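Local coordinates for putative uncharacterized protein (Methanosarcina barkeri str. Fusaro, PDB 3P43), which probably acts as a manganese-dependent phosphoesterase of the LigD 3'-phosphoesterase family, trimming 3' ends during DNA repair, at residues P30-Q35 against Y44-E49. Sequence-based numbering, arbitrary orientation.
With MN (manganese (II) ion), chain B.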
# COMPACT_ATOMS: atom_id res chain seq x y z
N PRO A 30 13.05 -6.79 -3.15
CA PRO A 30 12.30 -5.54 -3.12
C PRO A 30 11.45 -5.55 -1.86
O PRO A 30 11.16 -6.62 -1.35
CB PRO A 30 11.41 -5.64 -4.36
CG PRO A 30 11.26 -7.08 -4.60
CD PRO A 30 12.55 -7.72 -4.18
N ILE A 31 11.09 -4.38 -1.34
CA ILE A 31 10.38 -4.36 -0.07
C ILE A 31 8.98 -3.76 -0.19
O ILE A 31 8.67 -3.04 -1.13
CB ILE A 31 11.17 -3.60 1.02
CG1 ILE A 31 11.14 -2.10 0.76
CG2 ILE A 31 12.60 -4.13 1.12
CD1 ILE A 31 11.90 -1.31 1.79
N PHE A 32 8.13 -4.09 0.78
CA PHE A 32 6.82 -3.48 0.89
C PHE A 32 6.71 -2.92 2.29
O PHE A 32 7.32 -3.44 3.23
CB PHE A 32 5.69 -4.48 0.58
CG PHE A 32 5.23 -5.29 1.77
CD1 PHE A 32 4.23 -4.82 2.61
CD2 PHE A 32 5.77 -6.54 2.04
CE1 PHE A 32 3.80 -5.56 3.70
CE2 PHE A 32 5.34 -7.29 3.12
CZ PHE A 32 4.36 -6.80 3.96
N VAL A 33 5.95 -1.84 2.43
CA VAL A 33 5.70 -1.26 3.74
C VAL A 33 4.24 -0.86 3.85
O VAL A 33 3.60 -0.51 2.87
CB VAL A 33 6.61 -0.04 4.02
CG1 VAL A 33 6.20 1.13 3.15
CG2 VAL A 33 6.55 0.35 5.50
N VAL A 34 3.72 -0.97 5.07
CA VAL A 34 2.40 -0.47 5.37
C VAL A 34 2.55 0.52 6.52
O VAL A 34 2.98 0.16 7.62
CB VAL A 34 1.44 -1.59 5.78
CG1 VAL A 34 0.11 -1.01 6.24
CG2 VAL A 34 1.24 -2.57 4.64
N GLN A 35 2.20 1.77 6.26
CA GLN A 35 2.25 2.80 7.29
C GLN A 35 0.84 3.25 7.66
O GLN A 35 0.06 3.69 6.81
CB GLN A 35 3.09 3.99 6.83
CG GLN A 35 4.60 3.80 7.05
CD GLN A 35 5.44 4.65 6.11
OE1 GLN A 35 5.01 4.95 4.99
NE2 GLN A 35 6.64 5.02 6.54
N TYR A 44 -4.40 3.79 6.00
CA TYR A 44 -3.17 3.02 5.87
C TYR A 44 -2.57 3.23 4.49
O TYR A 44 -3.25 3.10 3.47
CB TYR A 44 -3.42 1.54 6.14
CG TYR A 44 -3.73 1.25 7.59
CD1 TYR A 44 -2.76 0.71 8.43
CD2 TYR A 44 -4.98 1.53 8.14
CE1 TYR A 44 -3.02 0.45 9.76
CE2 TYR A 44 -5.25 1.27 9.47
CZ TYR A 44 -4.27 0.73 10.28
OH TYR A 44 -4.52 0.47 11.60
N ASP A 45 -1.29 3.57 4.47
CA ASP A 45 -0.59 3.71 3.21
C ASP A 45 0.13 2.41 2.90
O ASP A 45 0.94 1.93 3.70
CB ASP A 45 0.36 4.90 3.25
CG ASP A 45 -0.37 6.22 3.31
OD1 ASP A 45 -1.18 6.48 2.40
OD2 ASP A 45 -0.14 7.00 4.25
N PHE A 46 -0.22 1.83 1.76
CA PHE A 46 0.37 0.59 1.29
C PHE A 46 1.36 0.91 0.17
O PHE A 46 0.99 1.52 -0.83
CB PHE A 46 -0.73 -0.36 0.79
CG PHE A 46 -0.20 -1.63 0.21
CD1 PHE A 46 0.26 -2.64 1.04
CD2 PHE A 46 -0.16 -1.81 -1.15
CE1 PHE A 46 0.75 -3.81 0.51
CE2 PHE A 46 0.33 -2.99 -1.69
CZ PHE A 46 0.79 -3.98 -0.86
N ARG A 47 2.61 0.50 0.34
CA ARG A 47 3.67 0.88 -0.59
C ARG A 47 4.47 -0.32 -1.09
O ARG A 47 4.87 -1.18 -0.30
CB ARG A 47 4.64 1.86 0.06
CG ARG A 47 3.98 3.05 0.74
CD ARG A 47 5.04 4.02 1.22
NE ARG A 47 4.53 4.89 2.26
CZ ARG A 47 3.77 5.95 2.03
NH1 ARG A 47 3.44 6.27 0.79
NH2 ARG A 47 3.35 6.70 3.05
N LEU A 48 4.71 -0.36 -2.39
CA LEU A 48 5.50 -1.41 -3.02
C LEU A 48 6.72 -0.80 -3.68
O LEU A 48 6.61 0.19 -4.42
CB LEU A 48 4.68 -2.13 -4.09
CG LEU A 48 3.51 -3.01 -3.67
CD1 LEU A 48 2.71 -3.43 -4.90
CD2 LEU A 48 4.00 -4.23 -2.90
N GLU A 49 7.89 -1.39 -3.44
CA GLU A 49 9.10 -0.93 -4.10
C GLU A 49 9.08 -1.38 -5.55
O GLU A 49 9.08 -2.57 -5.85
CB GLU A 49 10.36 -1.45 -3.43
CG GLU A 49 11.63 -1.10 -4.20
CD GLU A 49 12.89 -1.63 -3.55
OE1 GLU A 49 12.84 -2.03 -2.37
OE2 GLU A 49 13.94 -1.65 -4.23
MN MN B . -1.36 8.79 3.73
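Arg47 runs alongside Val33 to grasp Gln35, and its course shows how one side chain can tie the strands of an antiparallel hairpin together above their backbone ladder. The pair Val33 and Arg47 is hydrogen-bonded, with Arg47 N donating to Val33 O at 2.9 Å. Arg47 CB lies 3.5 Å from Val33 CG1; CG and CD pass the same methyl. With CG anti to the carbonyl carbon (chi1 -50°) and the chain extended to NE, the guanidinium arrives side-on at Gln35. There NE, at 2.8 Å, and NH2, at 3.1 Å, both donate to Gln35 OE1, which lies in the guanidinium plane, while the amide stands nearly perpendicular at 83°. NH1 turns to Ser56 OG, and Gln35 NE2 is held by the carbonyls of Tyr83 and Phe86. Asp45 CB sits above one guanidinium face, offset toward its rim, and Asp45 OD2 binds manganese at 2.2 Å beside His37 and His43. An alanine in place of Arg47 would probably leave Gln35 OE1 without either of its two donors from this residue, and Val33 CG1 without the packing of CG and CD. On the opposite face, Val34 CG2 lies at the edge of the Phe46 ring, 3.7 Å from Phe46 CD1, and that ring meets the ring of Phe147. Within the beta barrel, strand 98-114 flanks the hairpin beside 31-38, and strand 53-59 beside 42-50.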